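Long-range contacts in putative hydrolase (Bacteroides ovatus, PDB 4HBS), which is of unknown function but, as a five-bladed beta-propeller related to the beta-fructosidase clan, probably hydrolyses glycosidic bonds: residues Q354-V359 / T375-S380; F316-L321 / L341-D346; M170-G175 / A194-E199; F62-P67 / A163-N168. One frame throughout, in Å; residues are numbered along the deposited sequence.

Contact 1: Q354-V359 / T375-S380; sequences QHVYMV and TNTDCS. With GOL (glycerol), chain D.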
loop_
_atom_site.group_PDB
_atom_site.type_symbol
_atom_site.label_atom_id
_atom_site.label_comp_id
_atom_site.label_asym_id
_atom_site.label_seq_id
_atom_site.Cartn_x
_atom_site.Cartn_y
_atom_site.Cartn_z
ATOM N N GLN A 354 1.470 -14.285 12.038
ATOM C CA GLN A 354 2.534 -13.550 12.735
ATOM C C GLN A 354 2.230 -12.067 12.820
ATOM O O GLN A 354 1.981 -11.579 13.922
ATOM C CB GLN A 354 3.917 -13.783 12.080
ATOM C CG GLN A 354 5.116 -13.217 12.875
ATOM C CD GLN A 354 6.408 -13.182 12.073
ATOM O OE1 GLN A 354 6.433 -12.781 10.917
ATOM N NE2 GLN A 354 7.528 -13.568 12.681
ATOM N N HIS A 355 2.265 -11.347 11.685
ATOM C CA HIS A 355 2.092 -9.893 11.660
ATOM C C HIS A 355 1.061 -9.435 10.674
ATOM O O HIS A 355 0.922 -10.009 9.605
ATOM C CB HIS A 355 3.412 -9.193 11.283
ATOM C CG HIS A 355 4.483 -9.309 12.309
ATOM N ND1 HIS A 355 5.796 -9.558 11.949
ATOM C CD2 HIS A 355 4.407 -9.226 13.659
ATOM C CE1 HIS A 355 6.482 -9.604 13.081
ATOM N NE2 HIS A 355 5.689 -9.412 14.140
ATOM N N VAL A 356 0.393 -8.350 11.014
ATOM C CA VAL A 356 -0.517 -7.667 10.130
ATOM C C VAL A 356 0.183 -6.327 9.884
ATOM O O VAL A 356 0.724 -5.728 10.820
ATOM C CB VAL A 356 -1.990 -7.558 10.622
ATOM C CG1 VAL A 356 -2.092 -7.137 12.083
ATOM C CG2 VAL A 356 -2.787 -6.630 9.727
ATOM N N TYR A 357 0.292 -5.922 8.640
ATOM C CA TYR A 357 1.011 -4.697 8.327
ATOM C C TYR A 357 0.487 -4.109 7.039
ATOM O O TYR A 357 -0.480 -4.636 6.484
ATOM C CB TYR A 357 2.523 -4.976 8.260
ATOM C CG TYR A 357 2.919 -6.036 7.255
ATOM C CD1 TYR A 357 2.806 -7.392 7.558
ATOM C CD2 TYR A 357 3.469 -5.687 6.029
ATOM C CE1 TYR A 357 3.157 -8.370 6.634
ATOM C CE2 TYR A 357 3.854 -6.653 5.109
ATOM C CZ TYR A 357 3.713 -7.999 5.421
ATOM O OH TYR A 357 4.127 -8.968 4.539
HETATM N N MSE A 358 1.043 -2.966 6.621
HETATM C CA MSE A 358 0.637 -2.296 5.404
HETATM C C MSE A 358 -0.880 -2.089 5.354
HETATM O O MSE A 358 -1.557 -2.528 4.412
HETATM C CB MSE A 358 1.106 -3.104 4.199
HETATM C CG MSE A 358 1.337 -2.257 2.990
HETATM SE SE MSE A 358 3.012 -1.323 3.068
HETATM C CE MSE A 358 4.177 -2.900 2.718
ATOM N N VAL A 359 -1.418 -1.447 6.384
ATOM C CA VAL A 359 -2.845 -1.157 6.422
ATOM C C VAL A 359 -3.010 0.037 5.505
ATOM O O VAL A 359 -2.606 1.145 5.865
ATOM C CB VAL A 359 -3.366 -0.935 7.847
ATOM C CG1 VAL A 359 -4.860 -0.675 7.834
ATOM C CG2 VAL A 359 -3.055 -2.152 8.712
ATOM N N THR A 375 -5.143 -5.103 4.263
ATOM C CA THR A 375 -3.994 -5.476 5.075
ATOM C C THR A 375 -3.027 -6.317 4.279
ATOM O O THR A 375 -3.259 -6.619 3.117
ATOM C CB THR A 375 -4.460 -6.301 6.272
ATOM O OG1 THR A 375 -5.030 -7.533 5.814
ATOM C CG2 THR A 375 -5.414 -5.560 7.151
ATOM N N ASN A 376 -1.911 -6.636 4.903
ATOM C CA ASN A 376 -0.920 -7.608 4.479
ATOM C C ASN A 376 -0.709 -8.455 5.707
ATOM O O ASN A 376 -0.724 -7.887 6.798
ATOM C CB ASN A 376 0.398 -6.959 4.028
ATOM C CG ASN A 376 0.427 -6.184 2.732
ATOM O OD1 ASN A 376 1.469 -5.602 2.407
ATOM N ND2 ASN A 376 -0.647 -6.151 1.931
ATOM N N THR A 377 -0.561 -9.788 5.569
ATOM C CA THR A 377 -0.329 -10.665 6.718
ATOM C C THR A 377 0.818 -11.582 6.410
ATOM O O THR A 377 1.205 -11.728 5.259
ATOM C CB THR A 377 -1.599 -11.387 7.158
ATOM O OG1 THR A 377 -2.340 -11.785 6.008
ATOM C CG2 THR A 377 -2.460 -10.507 8.046
ATOM N N ASP A 378 1.372 -12.169 7.468
ATOM C CA ASP A 378 2.607 -12.963 7.532
ATOM C C ASP A 378 2.435 -14.196 8.386
ATOM O O ASP A 378 1.770 -14.095 9.418
ATOM C CB ASP A 378 3.616 -12.074 8.331
ATOM C CG ASP A 378 4.923 -11.687 7.748
ATOM O OD1 ASP A 378 5.028 -11.636 6.513
ATOM O OD2 ASP A 378 5.801 -11.274 8.523
ATOM N N CYS A 379 3.168 -15.289 8.107
ATOM C CA CYS A 379 3.258 -16.424 9.047
ATOM C C CYS A 379 4.727 -16.467 9.517
ATOM O O CYS A 379 5.607 -15.980 8.795
ATOM C CB CYS A 379 2.785 -17.738 8.440
ATOM S SG CYS A 379 3.590 -18.178 6.895
ATOM N N SER A 380 4.982 -16.921 10.756
ATOM C CA SER A 380 6.344 -16.909 11.339
ATOM C C SER A 380 7.371 -17.601 10.459
ATOM O O SER A 380 8.433 -17.038 10.185
ATOM C CB SER A 380 6.353 -17.562 12.716
ATOM O OG SER A 380 5.348 -17.023 13.563
HETATM C C1 GOL D . 7.768 -8.062 6.387
HETATM O O1 GOL D . 8.360 -7.204 5.412
HETATM C C2 GOL D . 7.945 -7.500 7.779
HETATM O O2 GOL D . 7.060 -6.393 7.987
HETATM C C3 GOL D . 7.747 -8.547 8.853
HETATM O O3 GOL D . 6.370 -8.740 9.164
#

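Contact 2: F316-L321 / L341-D346; sequences FGRDVL and LPEFLD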
loop_
_atom_site.group_PDB
_atom_site.type_symbol
_atom_site.label_atom_id
_atom_site.label_comp_id
_atom_site.label_asym_id
_atom_site.label_seq_id
_atom_site.Cartn_x
_atom_site.Cartn_y
_atom_site.Cartn_z
ATOM N N PHE A 316 3.159 -3.532 14.790
ATOM C CA PHE A 316 2.226 -4.411 14.080
ATOM C C PHE A 316 0.910 -4.585 14.852
ATOM O O PHE A 316 0.402 -5.709 14.992
ATOM C CB PHE A 316 2.864 -5.781 13.817
ATOM C CG PHE A 316 4.163 -5.716 13.068
ATOM C CD1 PHE A 316 4.184 -5.416 11.721
ATOM C CD2 PHE A 316 5.363 -6.032 13.693
ATOM C CE1 PHE A 316 5.378 -5.440 11.001
ATOM C CE2 PHE A 316 6.566 -6.017 12.982
ATOM C CZ PHE A 316 6.564 -5.737 11.637
ATOM N N GLY A 317 0.391 -3.482 15.369
ATOM C CA GLY A 317 -0.839 -3.515 16.133
ATOM C C GLY A 317 -2.016 -3.747 15.222
ATOM O O GLY A 317 -1.983 -3.378 14.047
ATOM N N ARG A 318 -3.035 -4.403 15.745
ATOM C CA ARG A 318 -4.248 -4.684 14.999
ATOM C C ARG A 318 -5.155 -3.476 15.049
ATOM O O ARG A 318 -6.052 -3.402 14.216
ATOM C CB ARG A 318 -4.959 -5.932 15.547
ATOM C CG ARG A 318 -4.105 -7.185 15.484
ATOM C CD ARG A 318 -4.825 -8.452 15.915
ATOM N NE ARG A 318 -5.196 -8.477 17.346
ATOM C CZ ARG A 318 -6.445 -8.509 17.848
ATOM N NH1 ARG A 318 -7.506 -8.482 17.038
ATOM N NH2 ARG A 318 -6.637 -8.554 19.164
ATOM N N ASP A 319 -4.943 -2.514 15.993
ATOM C CA ASP A 319 -5.773 -1.294 16.050
ATOM C C ASP A 319 -5.423 -0.333 14.892
ATOM O O ASP A 319 -4.268 0.057 14.753
ATOM C CB ASP A 319 -5.629 -0.553 17.407
ATOM C CG ASP A 319 -6.286 -1.218 18.619
ATOM O OD1 ASP A 319 -7.034 -2.206 18.426
ATOM O OD2 ASP A 319 -6.069 -0.732 19.759
ATOM N N VAL A 320 -6.425 0.007 14.049
ATOM C CA VAL A 320 -6.285 0.963 12.939
ATOM C C VAL A 320 -6.627 2.316 13.515
ATOM O O VAL A 320 -7.756 2.498 13.972
ATOM C CB VAL A 320 -7.201 0.592 11.755
ATOM C CG1 VAL A 320 -7.138 1.656 10.658
ATOM C CG2 VAL A 320 -6.834 -0.784 11.211
ATOM N N LEU A 321 -5.665 3.252 13.533
ATOM C CA LEU A 321 -5.838 4.571 14.141
ATOM C C LEU A 321 -6.267 5.637 13.165
ATOM O O LEU A 321 -5.977 5.544 11.976
ATOM C CB LEU A 321 -4.522 5.021 14.778
ATOM C CG LEU A 321 -3.887 4.041 15.743
ATOM C CD1 LEU A 321 -2.638 4.629 16.332
ATOM C CD2 LEU A 321 -4.865 3.619 16.833
ATOM N N LEU A 341 -8.208 -5.027 13.760
ATOM C CA LEU A 341 -8.145 -6.057 12.727
ATOM C C LEU A 341 -8.234 -7.436 13.336
ATOM O O LEU A 341 -7.784 -7.612 14.459
ATOM C CB LEU A 341 -6.861 -5.920 11.910
ATOM C CG LEU A 341 -6.825 -4.678 11.026
ATOM C CD1 LEU A 341 -5.402 -4.247 10.718
ATOM C CD2 LEU A 341 -7.605 -4.905 9.766
ATOM N N PRO A 342 -8.811 -8.432 12.626
ATOM C CA PRO A 342 -8.955 -9.771 13.218
ATOM C C PRO A 342 -7.668 -10.416 13.707
ATOM O O PRO A 342 -6.597 -10.200 13.146
ATOM C CB PRO A 342 -9.544 -10.603 12.082
ATOM C CG PRO A 342 -10.207 -9.640 11.199
ATOM C CD PRO A 342 -9.435 -8.368 11.290
ATOM N N GLU A 343 -7.800 -11.248 14.746
ATOM C CA GLU A 343 -6.698 -12.014 15.329
ATOM C C GLU A 343 -6.475 -13.313 14.491
ATOM O O GLU A 343 -5.356 -13.840 14.451
ATOM C CB GLU A 343 -7.068 -12.330 16.788
ATOM C CG GLU A 343 -5.980 -12.947 17.653
ATOM C CD GLU A 343 -6.517 -13.474 18.972
ATOM O OE1 GLU A 343 -7.581 -12.984 19.421
ATOM O OE2 GLU A 343 -5.884 -14.387 19.554
ATOM N N PHE A 344 -7.553 -13.792 13.797
ATOM C CA PHE A 344 -7.566 -15.011 12.975
ATOM C C PHE A 344 -7.978 -14.733 11.530
ATOM O O PHE A 344 -8.862 -13.905 11.297
ATOM C CB PHE A 344 -8.574 -15.980 13.568
ATOM C CG PHE A 344 -8.289 -16.324 14.994
ATOM C CD1 PHE A 344 -7.445 -17.374 15.313
ATOM C CD2 PHE A 344 -8.843 -15.581 16.029
ATOM C CE1 PHE A 344 -7.205 -17.717 16.645
ATOM C CE2 PHE A 344 -8.571 -15.897 17.361
ATOM C CZ PHE A 344 -7.762 -16.970 17.661
ATOM N N LEU A 345 -7.365 -15.451 10.563
ATOM C CA LEU A 345 -7.688 -15.313 9.135
ATOM C C LEU A 345 -8.734 -16.330 8.707
ATOM O O LEU A 345 -8.708 -17.455 9.188
ATOM C CB LEU A 345 -6.434 -15.516 8.278
ATOM C CG LEU A 345 -5.249 -14.648 8.592
ATOM C CD1 LEU A 345 -4.072 -15.033 7.743
ATOM C CD2 LEU A 345 -5.580 -13.183 8.428
ATOM N N ASP A 346 -9.646 -15.942 7.783
ATOM C CA ASP A 346 -10.671 -16.849 7.228
ATOM C C ASP A 346 -9.943 -17.696 6.187
ATOM O O ASP A 346 -9.819 -17.323 5.024
ATOM C CB ASP A 346 -11.866 -16.057 6.658
ATOM C CG ASP A 346 -12.657 -15.272 7.722
ATOM O OD1 ASP A 346 -12.477 -15.560 8.953
ATOM O OD2 ASP A 346 -13.479 -14.398 7.331
#

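Contact 3: M170-G175 / A194-E199; sequences MQMLWG and ATYSLE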
loop_
_atom_site.group_PDB
_atom_site.type_symbol
_atom_site.label_atom_id
_atom_site.label_comp_id
_atom_site.label_asym_id
_atom_site.label_seq_id
_atom_site.Cartn_x
_atom_site.Cartn_y
_atom_site.Cartn_z
HETATM N N MSE A 170 1.353 8.505 -15.472
HETATM C CA MSE A 170 1.433 8.219 -14.050
HETATM C C MSE A 170 2.889 8.245 -13.602
HETATM O O MSE A 170 3.710 7.467 -14.101
HETATM C CB MSE A 170 0.788 6.882 -13.714
HETATM C CG MSE A 170 0.639 6.651 -12.215
HETATM SE SE MSE A 170 0.224 4.834 -11.841
HETATM C CE MSE A 170 1.944 4.104 -12.206
ATOM N N GLN A 171 3.192 9.141 -12.648
ATOM C CA GLN A 171 4.511 9.286 -12.037
ATOM C C GLN A 171 4.474 8.530 -10.741
ATOM O O GLN A 171 3.591 8.799 -9.918
ATOM C CB GLN A 171 4.841 10.758 -11.771
ATOM C CG GLN A 171 4.536 11.700 -12.907
ATOM C CD GLN A 171 4.914 13.085 -12.488
ATOM O OE1 GLN A 171 4.248 13.688 -11.639
ATOM N NE2 GLN A 171 6.025 13.599 -12.998
HETATM N N MSE A 172 5.393 7.575 -10.552
HETATM C CA MSE A 172 5.436 6.733 -9.364
HETATM C C MSE A 172 6.806 6.725 -8.713
HETATM O O MSE A 172 7.818 6.737 -9.419
HETATM C CB MSE A 172 5.078 5.308 -9.774
HETATM C CG MSE A 172 5.332 4.278 -8.674
HETATM SE SE MSE A 172 4.462 2.653 -9.001
HETATM C CE MSE A 172 4.177 2.185 -7.216
ATOM N N LEU A 173 6.840 6.615 -7.369
ATOM C CA LEU A 173 8.085 6.473 -6.626
ATOM C C LEU A 173 8.319 4.997 -6.270
ATOM O O LEU A 173 7.409 4.316 -5.795
ATOM C CB LEU A 173 8.098 7.291 -5.329
ATOM C CG LEU A 173 7.889 8.771 -5.404
ATOM C CD1 LEU A 173 7.860 9.348 -4.040
ATOM C CD2 LEU A 173 8.966 9.468 -6.212
ATOM N N TRP A 174 9.541 4.530 -6.471
ATOM C CA TRP A 174 9.978 3.196 -6.123
ATOM C C TRP A 174 11.100 3.372 -5.077
ATOM O O TRP A 174 12.084 4.057 -5.358
ATOM C CB TRP A 174 10.480 2.463 -7.384
ATOM C CG TRP A 174 9.407 1.981 -8.309
ATOM C CD1 TRP A 174 9.096 2.490 -9.532
ATOM C CD2 TRP A 174 8.545 0.851 -8.110
ATOM N NE1 TRP A 174 8.084 1.754 -10.109
ATOM C CE2 TRP A 174 7.710 0.755 -9.244
ATOM C CE3 TRP A 174 8.386 -0.083 -7.075
ATOM C CZ2 TRP A 174 6.714 -0.238 -9.364
ATOM C CZ3 TRP A 174 7.424 -1.080 -7.206
ATOM C CH2 TRP A 174 6.571 -1.123 -8.319
ATOM N N GLY A 175 10.921 2.808 -3.887
ATOM C CA GLY A 175 11.885 2.922 -2.799
ATOM C C GLY A 175 12.988 1.894 -2.890
ATOM O O GLY A 175 12.695 0.700 -2.921
ATOM N N ALA A 194 9.722 6.798 -11.519
ATOM C CA ALA A 194 9.324 6.075 -12.730
ATOM C C ALA A 194 8.118 6.755 -13.367
ATOM O O ALA A 194 7.185 7.100 -12.645
ATOM C CB ALA A 194 8.974 4.637 -12.376
ATOM N N THR A 195 8.126 6.961 -14.698
ATOM C CA THR A 195 6.991 7.585 -15.412
ATOM C C THR A 195 6.386 6.529 -16.336
ATOM O O THR A 195 7.119 5.933 -17.126
ATOM C CB THR A 195 7.436 8.846 -16.168
ATOM O OG1 THR A 195 7.953 9.787 -15.227
ATOM C CG2 THR A 195 6.295 9.497 -16.940
ATOM N N TYR A 196 5.065 6.287 -16.225
ATOM C CA TYR A 196 4.363 5.279 -17.011
ATOM C C TYR A 196 3.383 5.913 -18.027
ATOM O O TYR A 196 2.714 6.900 -17.709
ATOM C CB TYR A 196 3.589 4.349 -16.062
ATOM C CG TYR A 196 4.479 3.498 -15.186
ATOM C CD1 TYR A 196 4.961 2.271 -15.630
ATOM C CD2 TYR A 196 4.864 3.930 -13.923
ATOM C CE1 TYR A 196 5.807 1.497 -14.841
ATOM C CE2 TYR A 196 5.690 3.154 -13.115
ATOM C CZ TYR A 196 6.171 1.942 -13.579
ATOM O OH TYR A 196 7.009 1.207 -12.766
ATOM N N SER A 197 3.265 5.322 -19.226
ATOM C CA SER A 197 2.328 5.823 -20.235
ATOM C C SER A 197 0.928 5.310 -19.957
ATOM O O SER A 197 0.770 4.205 -19.429
ATOM C CB SER A 197 2.752 5.398 -21.632
ATOM O OG SER A 197 1.773 5.738 -22.599
ATOM N N LEU A 198 -0.091 6.099 -20.351
ATOM C CA LEU A 198 -1.508 5.742 -20.209
ATOM C C LEU A 198 -2.168 5.701 -21.601
ATOM O O LEU A 198 -3.390 5.814 -21.724
ATOM C CB LEU A 198 -2.217 6.756 -19.283
ATOM C CG LEU A 198 -1.617 6.912 -17.876
ATOM C CD1 LEU A 198 -2.297 8.036 -17.113
ATOM C CD2 LEU A 198 -1.722 5.639 -17.090
ATOM N N GLU A 199 -1.345 5.492 -22.636
ATOM C CA GLU A 199 -1.746 5.424 -24.037
ATOM C C GLU A 199 -2.122 3.969 -24.356
ATOM O O GLU A 199 -1.327 3.066 -24.099
ATOM C CB GLU A 199 -0.559 5.906 -24.909
ATOM C CG GLU A 199 -0.758 5.852 -26.417
ATOM C CD GLU A 199 0.521 5.773 -27.236
ATOM O OE1 GLU A 199 1.623 5.658 -26.644
ATOM O OE2 GLU A 199 0.415 5.794 -28.484
#

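Contact 4: F62-P67 / A163-N168; sequences FTTGLP and ATIYNN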
loop_
_atom_site.group_PDB
_atom_site.type_symbol
_atom_site.label_atom_id
_atom_site.label_comp_id
_atom_site.label_asym_id
_atom_site.label_seq_id
_atom_site.Cartn_x
_atom_site.Cartn_y
_atom_site.Cartn_z
ATOM N N PHE A 62 -1.131 -1.374 -3.386
ATOM C CA PHE A 62 -1.377 0.070 -3.468
ATOM C C PHE A 62 -2.175 0.376 -4.713
ATOM O O PHE A 62 -1.729 0.024 -5.797
ATOM C CB PHE A 62 -0.052 0.832 -3.545
ATOM C CG PHE A 62 0.894 0.713 -2.379
ATOM C CD1 PHE A 62 1.689 -0.417 -2.220
ATOM C CD2 PHE A 62 1.151 1.806 -1.565
ATOM C CE1 PHE A 62 2.611 -0.502 -1.177
ATOM C CE2 PHE A 62 2.092 1.730 -0.538
ATOM C CZ PHE A 62 2.802 0.568 -0.338
ATOM N N THR A 63 -3.316 1.077 -4.581
ATOM C CA THR A 63 -4.149 1.457 -5.723
ATOM C C THR A 63 -3.926 2.913 -6.107
ATOM O O THR A 63 -3.463 3.728 -5.298
ATOM C CB THR A 63 -5.612 1.237 -5.435
ATOM O OG1 THR A 63 -5.929 1.883 -4.220
ATOM C CG2 THR A 63 -5.965 -0.198 -5.356
ATOM N N THR A 64 -4.272 3.232 -7.353
ATOM C CA THR A 64 -4.194 4.566 -7.918
ATOM C C THR A 64 -5.203 4.618 -9.032
ATOM O O THR A 64 -4.958 4.041 -10.099
ATOM C CB THR A 64 -2.761 4.883 -8.405
ATOM O OG1 THR A 64 -1.918 5.078 -7.276
ATOM C CG2 THR A 64 -2.688 6.131 -9.299
ATOM N N GLY A 65 -6.343 5.266 -8.783
ATOM C CA GLY A 65 -7.363 5.439 -9.804
ATOM C C GLY A 65 -6.772 6.202 -10.974
ATOM O O GLY A 65 -5.990 7.141 -10.758
ATOM N N LEU A 66 -7.061 5.753 -12.219
ATOM C CA LEU A 66 -6.527 6.381 -13.430
ATOM C C LEU A 66 -7.597 7.232 -14.105
ATOM O O LEU A 66 -8.784 7.067 -13.812
ATOM C CB LEU A 66 -5.994 5.309 -14.394
ATOM C CG LEU A 66 -4.842 4.454 -13.862
ATOM C CD1 LEU A 66 -4.458 3.406 -14.853
ATOM C CD2 LEU A 66 -3.653 5.301 -13.510
ATOM N N PRO A 67 -7.223 8.151 -15.021
ATOM C CA PRO A 67 -8.252 9.002 -15.660
ATOM C C PRO A 67 -9.164 8.285 -16.678
ATOM O O PRO A 67 -10.196 8.847 -17.040
ATOM C CB PRO A 67 -7.426 10.097 -16.356
ATOM C CG PRO A 67 -6.035 9.929 -15.868
ATOM C CD PRO A 67 -5.873 8.507 -15.506
ATOM N N ALA A 163 1.737 6.874 -6.112
ATOM C CA ALA A 163 1.831 7.420 -7.463
ATOM C C ALA A 163 0.718 8.409 -7.728
ATOM O O ALA A 163 -0.351 8.329 -7.100
ATOM C CB ALA A 163 1.774 6.295 -8.479
ATOM N N THR A 164 0.980 9.354 -8.658
ATOM C CA THR A 164 0.036 10.403 -9.056
ATOM C C THR A 164 -0.017 10.495 -10.562
ATOM O O THR A 164 0.879 9.990 -11.244
ATOM C CB THR A 164 0.428 11.783 -8.456
ATOM O OG1 THR A 164 -0.588 12.742 -8.762
ATOM C CG2 THR A 164 1.800 12.297 -8.948
ATOM N N ILE A 165 -1.058 11.178 -11.079
ATOM C CA ILE A 165 -1.223 11.433 -12.504
ATOM C C ILE A 165 -0.818 12.880 -12.774
ATOM O O ILE A 165 -1.247 13.798 -12.064
ATOM C CB ILE A 165 -2.671 11.147 -13.000
ATOM C CG1 ILE A 165 -3.232 9.790 -12.456
ATOM C CG2 ILE A 165 -2.731 11.194 -14.522
ATOM C CD1 ILE A 165 -2.544 8.561 -12.955
ATOM N N TYR A 166 0.034 13.072 -13.779
ATOM C CA TYR A 166 0.492 14.387 -14.210
ATOM C C TYR A 166 0.710 14.329 -15.723
ATOM O O TYR A 166 1.455 13.459 -16.183
ATOM C CB TYR A 166 1.776 14.784 -13.462
ATOM C CG TYR A 166 2.310 16.147 -13.852
ATOM C CD1 TYR A 166 1.642 17.310 -13.487
ATOM C CD2 TYR A 166 3.474 16.273 -14.601
ATOM C CE1 TYR A 166 2.123 18.569 -13.855
ATOM C CE2 TYR A 166 3.954 17.523 -14.992
ATOM C CZ TYR A 166 3.266 18.672 -14.632
ATOM O OH TYR A 166 3.755 19.921 -14.971
ATOM N N ASN A 167 0.017 15.216 -16.497
ATOM C CA ASN A 167 0.094 15.310 -17.965
ATOM C C ASN A 167 -0.220 13.953 -18.628
ATOM O O ASN A 167 0.564 13.460 -19.445
ATOM C CB ASN A 167 1.479 15.858 -18.425
ATOM C CG ASN A 167 1.643 17.363 -18.304
ATOM O OD1 ASN A 167 0.722 18.108 -17.917
ATOM N ND2 ASN A 167 2.820 17.851 -18.687
ATOM N N ASN A 168 -1.388 13.368 -18.267
ATOM C CA ASN A 168 -1.886 12.058 -18.745
ATOM C C ASN A 168 -0.758 10.992 -18.748
ATOM O O ASN A 168 -0.505 10.303 -19.752
ATOM C CB ASN A 168 -2.564 12.172 -20.134
ATOM C CG ASN A 168 -3.500 10.994 -20.451
ATOM O OD1 ASN A 168 -4.341 10.580 -19.617
ATOM N ND2 ASN A 168 -3.384 10.425 -21.659
#

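Contact 1: Q354-V359 / T375-S380
Tyr-357 faces Asn-376 as an antiparallel hydrogen-bonded pair and Val-356 faces Thr-377 as a non-hydrogen-bonded one, with the directions of strands 356-359 and 375-377 152° apart. Tyr-357 N donates to Asn-376 O over 2.9 Å, and Asn-376 N returns a bond to Tyr-357 O. Toward Gln-354 and Asp-378 the pairing goes on: Gln-354 N donates to Asp-378 O, whereas Asp-378 N makes a weak bond to His-355 O.

The Tyr-357 ring and the Asn-376 amide stand nearly perpendicular, their planes 84° apart. Asn-376 CB lies over one face of the ring, offset toward its rim, in a CH-pi contact 3.7 Å from the centroid. Glycerol O2 sits over the centre of the opposite face. Tyr-357 CG is placed between the backbone N and the carbonyl carbon (chi1 58°). The tyrosine OH is hydrogen-bonded to Asp-59 OD1. The Asn-376 amide is held at both ends, OD1 by Gly-60 N and ND2 by a 2.9 Å bond to Thr-375 O, which it approaches from above the carbonyl plane.

Glycerol O3 bridges the two segments: His-355 ND1 donates to it over 3.0 Å, and O3 in turn donates to Asp-378 OD2 over 2.7 Å. On the face bearing Val-356 and Thr-377, Val-356 CG2 meets Thr-375 CG2 at 3.8 Å, and Leu-341 covers both side chains.

This is a beta hairpin whose first strand ends the blade sheet and packs against strand 60-65, as expected of the innermost strands of a five-bladed propeller. The glycerol probably comes from the crystallisation liquor; such molecules often mark pockets, and here it lies between His-355 and Asp-378.

Contact 2: F316-L321 / L341-D346
Arg-318 and Leu-341 grip each other through two bonds. Leu-341 N donates to Arg-318 O at 2.7 Å. The reverse bond comes from the side chain: Arg-318 NH1 donates to Leu-341 O at 2.7 Å, nearly along the C=O axis and slightly tilted from the guanidinium plane. The arginine chain starts with CG anti to the carbonyl carbon, runs extended to CD, then bends at chi3 (-66°), which turns NE out of that line. Its CD methylene meanwhile passes 3.7 Å from Pro-342 O.

Glu-343 CB lies over one face of the guanidinium, 3.9 Å from NH1 and offset toward the rim. The glutamate chain is extended, and its OE1 stays 4.5 Å from Arg-318 NH2, well out of the guanidinium plane. Glu-343 OE2 has a long, weak ion pair with Arg-352. On the buried side, Leu-341 CD1 meets Val-320 CG2 at 3.8 Å; Leu-341 also packs on Val-356 and Val-359 of the next blade.

The contact lies where the chain leaves strand 333-340, the last of its blade. Its chemistry implies that a backbone carbonyl holds the arginine, with Glu-343 CB packed on the guanidinium, while the charge of Glu-343 probably offers Arg-318 little more than diffuse attraction.

Contact 3: M170-G175 / A194-E199
Met-170 pairs with Tyr-196 and Met-172 with Ala-194 as antiparallel hydrogen-bonded pairs, while Gln-171 and Thr-195 form the non-hydrogen-bonded pair between them. The rungs are regular: Met-172 N to Ala-194 O and Ala-194 N to Met-172 O are both 2.8 Å, and Tyr-196 N reaches Met-170 O at the same length. Met-170 N donates to Tyr-196 O at 3.1 Å.

One side-chain hydrogen bond spans the pair: Trp-174 NE1 donates to Tyr-196 OH over 2.9 Å, the oxygen tilted 16° from the indole plane. The two side chains cross at about a right angle, and NE1 lies in plane at the edge of the phenol ring. Tyr-196 OH is also hydrogen-bonded to His-134 NE2, which gives the buried hydroxyl two partners. A phenylalanine at Tyr-196 would probably leave the Trp-174 N-H and His-134 without this shared mate, and the indole less firmly fixed.

These strands form a beta hairpin at the middle of a four-stranded propeller blade, between strands 156-165 and 210-218.

Apolar contacts fill the face bearing Met-170, Met-172, Ala-194 and Tyr-196. Ala-194 CB sits in plane at the indole edge, 3.6 Å from Trp-174 CD1. Selenomethionine Met-170 bends at chi3 (73°), turning CE to the Tyr-196 ring, where it meets CD2 at 3.4 Å. The selenium of Met-172 makes an oblique Met-aromatic contact, 5.5 Å from the Tyr-196 centroid, and lies over the indole face of Trp-174, offset toward the rim. On the other face, Gln-171 is hydrogen-bonded to Leu-256 N and Asp-255.

Contact 4: F62-P67 / A163-N168
Ile-165 carries this contact, meeting Leu-66 and Pro-67 with different branches. Its CD1 touches Leu-66 CD2 at 3.5 Å, the two side chains crossing at about a right angle. Toward Pro-67 the approach is tip to tip, with Ile-165 CG2 set 3.8 Å from the ring atom CG. The isoleucine torsions separate these roles: CG2 is anti to the backbone N, while chi2 (-66°) places CD1 within reach of the leucine. Ile-165 CD1 also comes within 4.2 Å of Pro-67 CD.

An alanine at Ile-165 would remove CG1, CG2 and CD1, and would probably open a gap beside Leu-66 CD2 and deprive Pro-67 CG of its contact with the isoleucine methyl.

The axes of strands 62-65 and 163-165 run 7.7 Å apart and nearly parallel, at 6°, a spacing too wide for backbone pairing. The two belong to separate sheets, strand 60-65 ending one and strand 156-165 the next, and their side chains pack across the seam between adjacent propeller blades.

Farther back along the strands, Thr-64 points toward Ala-163. Its OG1 comes 3.6 Å from Ala-163 O without a hydrogen bond; it instead donates a weak one to Thr-63 O. The CG2 branch of Thr-64 reaches Ile-165 CD1 only loosely, at 4.4 Å. Around the seam, Leu-66 also packs on Tyr-207 and Met-208, Pro-67 on Leu-198, and Ile-165 on Met-170. Asn-168 OD1 comes within 4.2 Å of Pro-67 CG.

Along the chain, contact 4 comes first and closes the longest loop, 95 residues between its segments, tying the first blade sheet to the second. Contact 3 follows within the second blade, its strand 169-178 beside strand 156-165 of contact 4, where Gln-171 N and Thr-164 O probably bond. Contact 2 then joins the start of the fourth blade's third strand to the loop that leaves its last strand, and contact 1 opens just afterwards as the hairpin of the fifth. All four run in series; none nests in or crosses another. Contacts 1 and 2 touch, His-355 stacking on Phe-316. Met-358 of contact 1 also meets Phe-62 of contact 4, joining the last blade to the first.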